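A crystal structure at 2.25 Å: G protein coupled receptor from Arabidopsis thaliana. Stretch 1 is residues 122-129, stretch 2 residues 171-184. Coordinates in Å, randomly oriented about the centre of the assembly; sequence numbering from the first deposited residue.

Stretch 1 122-129: ERVTFICG
Stretch 2 171-184: LYGRAGYLWACLFL

The most unusual feature is a glycine-lined contact: Thr 125, from a segment with no regular secondary structure, packs its CG2 against Gly 176 of the helix 174-184, which has no side chain. Thr 125 CG2 lies 3.6 Å from Gly 176 CA, and an ideal CB on Gly 176 would fall 2.3 Å from Thr 125 CG2, a clash. The CA atoms of Thr 125 and Tyr 177 are 4.3 Å apart, the shortest of three register pairs; those of Phe 126 and Ala 180 are 5.1 Å apart, and those of Cys 128 and Leu 171 5.9 Å. The register thus climbs the helix (phi/psi near -60/-45), then drops back as the segment turns.

Thr 125 (phi/psi -100/169, chi1 p) uses OG1 both ways: it donates to Leu 171 O at 2.6 Å and accepts from Cys 128 N at 3.1 Å (148°). Gly 129 N closes the local turn onto Thr 125 O at 2.9 Å. Phe 126 N donates to Gly 176 O at 3.3 Å and 161°; that carbonyl also receives a weak bond from Ala 180 N at 3.5 Å. Gly 173, the N-cap residue, accepts through its O from Tyr 177 N at 3.2 Å. Water 1 links the backbones, accepting from Val 124 N (3.0 Å) and donating to Tyr 172 O (2.6 Å).

Phe 126 (-60/-49, chi1 t, chi2 83°) has the largest covered area, 110 Å². The edge of Trp 179 (chi1 t, chi2 104°) meets its face, and its own edge meets the face of Phe 183 (chi1 t, chi2 -85°), so partially positive edge hydrogens approach pi-rich faces. Each pair has ring centroids 4.7 Å apart and planes at 50°, with Trp 179 represented by its six-membered ring.

At the loop end, Cys 128 (chi1 m) places SG 3.9 Å from Leu 171 CG, an apolar contact, and, obliquely, 4.6 Å from the Tyr 172 ring centroid. Tyr 172 (chi1 m, chi2 -65°) brings CE1 over one face of the flat, cationic Arg 123 guanidinium, 3.7 Å from Arg 123 NE.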

# COMPACT_ATOMS: atom_id res chain seq x y z
N GLU A 122 -1.58 -6.89 21.96
CA GLU A 122 -0.16 -6.55 21.98
C GLU A 122 0.37 -6.08 20.61
O GLU A 122 1.52 -5.68 20.52
CB GLU A 122 0.69 -7.65 22.63
CG GLU A 122 1.12 -7.23 24.07
CD GLU A 122 1.42 -8.41 25.05
OE1 GLU A 122 1.66 -9.57 24.60
OE2 GLU A 122 1.41 -8.15 26.29
N ARG A 123 -0.48 -6.10 19.57
CA ARG A 123 -0.10 -5.61 18.23
C ARG A 123 0.19 -4.11 18.25
O ARG A 123 -0.53 -3.32 18.79
CB ARG A 123 -1.15 -5.93 17.17
CG ARG A 123 -1.56 -7.43 17.02
CD ARG A 123 -0.42 -8.32 16.58
NE ARG A 123 -0.92 -9.56 15.99
CZ ARG A 123 -0.49 -10.79 16.32
NH1 ARG A 123 0.45 -10.95 17.26
NH2 ARG A 123 -0.98 -11.86 15.70
N VAL A 124 1.29 -3.72 17.67
CA VAL A 124 1.73 -2.36 17.81
C VAL A 124 1.81 -1.53 16.44
O VAL A 124 2.11 -0.33 16.42
CB VAL A 124 3.07 -2.50 18.56
CG1 VAL A 124 4.25 -2.00 17.78
CG2 VAL A 124 2.94 -2.10 20.02
N THR A 125 1.50 -2.14 15.32
CA THR A 125 1.71 -1.43 14.01
C THR A 125 0.43 -0.79 13.40
O THR A 125 -0.72 -1.05 13.82
CB THR A 125 2.35 -2.35 12.94
OG1 THR A 125 1.40 -3.35 12.57
CG2 THR A 125 3.64 -3.07 13.50
N PHE A 126 0.66 0.03 12.36
CA PHE A 126 -0.47 0.60 11.61
C PHE A 126 -1.37 -0.47 10.98
O PHE A 126 -2.61 -0.39 11.13
CB PHE A 126 0.02 1.58 10.53
CG PHE A 126 -1.07 2.38 9.89
CD1 PHE A 126 -1.54 3.52 10.48
CD2 PHE A 126 -1.58 2.02 8.65
CE1 PHE A 126 -2.55 4.27 9.89
CE2 PHE A 126 -2.55 2.79 8.05
CZ PHE A 126 -3.05 3.91 8.68
N ILE A 127 -0.77 -1.43 10.30
CA ILE A 127 -1.54 -2.33 9.44
C ILE A 127 -2.08 -3.53 10.24
O ILE A 127 -3.13 -4.10 9.92
CB ILE A 127 -0.67 -2.85 8.28
CG1 ILE A 127 -0.24 -1.74 7.30
CG2 ILE A 127 -1.31 -4.01 7.56
CD1 ILE A 127 1.03 -2.17 6.40
N CYS A 128 -1.37 -3.91 11.30
CA CYS A 128 -1.77 -5.09 12.03
C CYS A 128 -2.15 -4.90 13.50
O CYS A 128 -2.64 -5.83 14.11
CB CYS A 128 -0.74 -6.22 11.87
SG CYS A 128 -0.85 -6.95 10.26
N GLY A 129 -1.95 -3.70 14.04
CA GLY A 129 -2.12 -3.47 15.47
C GLY A 129 -2.85 -2.19 15.82
O GLY A 129 -3.55 -1.56 15.02
N LEU A 171 4.81 -5.19 9.18
CA LEU A 171 3.55 -5.73 9.68
C LEU A 171 3.48 -5.90 11.21
O LEU A 171 2.42 -5.62 11.82
CB LEU A 171 3.17 -6.99 8.92
CG LEU A 171 2.19 -6.76 7.76
CD1 LEU A 171 2.62 -5.68 6.84
CD2 LEU A 171 1.85 -7.99 6.98
N TYR A 172 4.61 -6.23 11.84
CA TYR A 172 4.62 -6.55 13.33
C TYR A 172 5.67 -5.79 14.15
O TYR A 172 5.52 -5.64 15.35
CB TYR A 172 4.66 -8.07 13.59
CG TYR A 172 3.45 -8.81 12.98
CD1 TYR A 172 2.14 -8.58 13.45
CD2 TYR A 172 3.61 -9.71 11.94
CE1 TYR A 172 1.05 -9.23 12.89
CE2 TYR A 172 2.52 -10.37 11.38
CZ TYR A 172 1.26 -10.12 11.85
OH TYR A 172 0.20 -10.77 11.27
N GLY A 173 6.62 -5.18 13.47
CA GLY A 173 7.74 -4.55 14.08
C GLY A 173 7.75 -3.06 14.14
O GLY A 173 6.76 -2.37 13.94
N ARG A 174 8.92 -2.58 14.48
CA ARG A 174 9.18 -1.21 14.71
C ARG A 174 8.95 -0.32 13.47
O ARG A 174 8.50 0.78 13.63
CB ARG A 174 10.65 -1.04 15.24
CG ARG A 174 10.79 -1.15 16.79
CD ARG A 174 12.29 -1.11 17.27
NE ARG A 174 12.78 -2.46 17.49
CZ ARG A 174 12.74 -3.09 18.66
NH1 ARG A 174 12.29 -2.48 19.73
NH2 ARG A 174 13.14 -4.34 18.73
N ALA A 175 9.33 -0.75 12.27
CA ALA A 175 9.08 0.09 11.10
C ALA A 175 7.56 0.40 11.05
O ALA A 175 7.16 1.55 10.86
CB ALA A 175 9.56 -0.59 9.80
N GLY A 176 6.75 -0.62 11.34
CA GLY A 176 5.30 -0.54 11.46
C GLY A 176 4.72 0.44 12.47
O GLY A 176 3.74 1.14 12.18
N TYR A 177 5.29 0.48 13.67
CA TYR A 177 4.82 1.42 14.65
C TYR A 177 5.27 2.82 14.19
O TYR A 177 4.57 3.83 14.32
CB TYR A 177 5.43 1.05 16.00
CG TYR A 177 5.39 2.20 16.96
CD1 TYR A 177 4.22 2.49 17.67
CD2 TYR A 177 6.48 2.99 17.16
CE1 TYR A 177 4.15 3.57 18.55
CE2 TYR A 177 6.42 4.12 18.09
CZ TYR A 177 5.26 4.38 18.76
OH TYR A 177 5.13 5.48 19.61
N LEU A 178 6.50 2.90 13.71
CA LEU A 178 7.10 4.17 13.32
C LEU A 178 6.33 4.77 12.12
O LEU A 178 6.07 5.98 12.09
CB LEU A 178 8.55 3.93 12.89
CG LEU A 178 9.31 5.10 12.26
CD1 LEU A 178 9.31 6.31 13.24
CD2 LEU A 178 10.73 4.66 11.90
N TRP A 179 5.97 3.91 11.16
CA TRP A 179 5.05 4.31 10.09
C TRP A 179 3.76 5.06 10.61
O TRP A 179 3.45 6.14 10.12
CB TRP A 179 4.72 3.12 9.16
CG TRP A 179 4.17 3.56 7.76
CD1 TRP A 179 4.85 3.56 6.56
CD2 TRP A 179 2.84 4.08 7.47
NE1 TRP A 179 4.04 4.01 5.55
CE2 TRP A 179 2.80 4.36 6.08
CE3 TRP A 179 1.69 4.31 8.25
CZ2 TRP A 179 1.62 4.88 5.42
CZ3 TRP A 179 0.50 4.81 7.61
CH2 TRP A 179 0.50 5.08 6.18
N ALA A 180 3.11 4.52 11.65
CA ALA A 180 1.91 5.12 12.25
C ALA A 180 2.16 6.49 12.81
O ALA A 180 1.27 7.37 12.73
CB ALA A 180 1.35 4.22 13.38
N CYS A 181 3.31 6.64 13.47
CA CYS A 181 3.72 7.91 14.01
C CYS A 181 3.83 8.90 12.84
O CYS A 181 3.33 9.96 12.94
CB CYS A 181 5.10 7.83 14.71
SG CYS A 181 5.15 6.68 16.13
N LEU A 182 4.63 8.57 11.81
CA LEU A 182 4.80 9.46 10.65
C LEU A 182 3.44 9.81 10.05
O LEU A 182 3.16 10.93 9.84
CB LEU A 182 5.67 8.80 9.63
CG LEU A 182 7.11 8.58 10.12
CD1 LEU A 182 7.86 7.64 9.24
CD2 LEU A 182 7.87 9.96 10.28
N PHE A 183 2.57 8.83 9.93
CA PHE A 183 1.24 9.04 9.40
C PHE A 183 0.43 10.02 10.26
O PHE A 183 -0.16 10.99 9.76
CB PHE A 183 0.54 7.68 9.32
CG PHE A 183 -0.93 7.77 9.03
CD1 PHE A 183 -1.85 7.97 10.07
CD2 PHE A 183 -1.42 7.64 7.70
CE1 PHE A 183 -3.27 8.04 9.82
CE2 PHE A 183 -2.84 7.67 7.43
CZ PHE A 183 -3.77 7.87 8.49
N LEU A 184 0.42 9.79 11.56
CA LEU A 184 -0.29 10.67 12.46
C LEU A 184 0.22 12.10 12.38
O LEU A 184 -0.58 13.07 12.25
CB LEU A 184 -0.21 10.16 13.90
CG LEU A 184 -1.00 11.01 14.88
CD1 LEU A 184 -2.43 11.19 14.44
CD2 LEU A 184 -0.97 10.41 16.30
O HOH W 1 3.25 -5.80 16.62
O HOH W 2 1.07 -4.94 14.83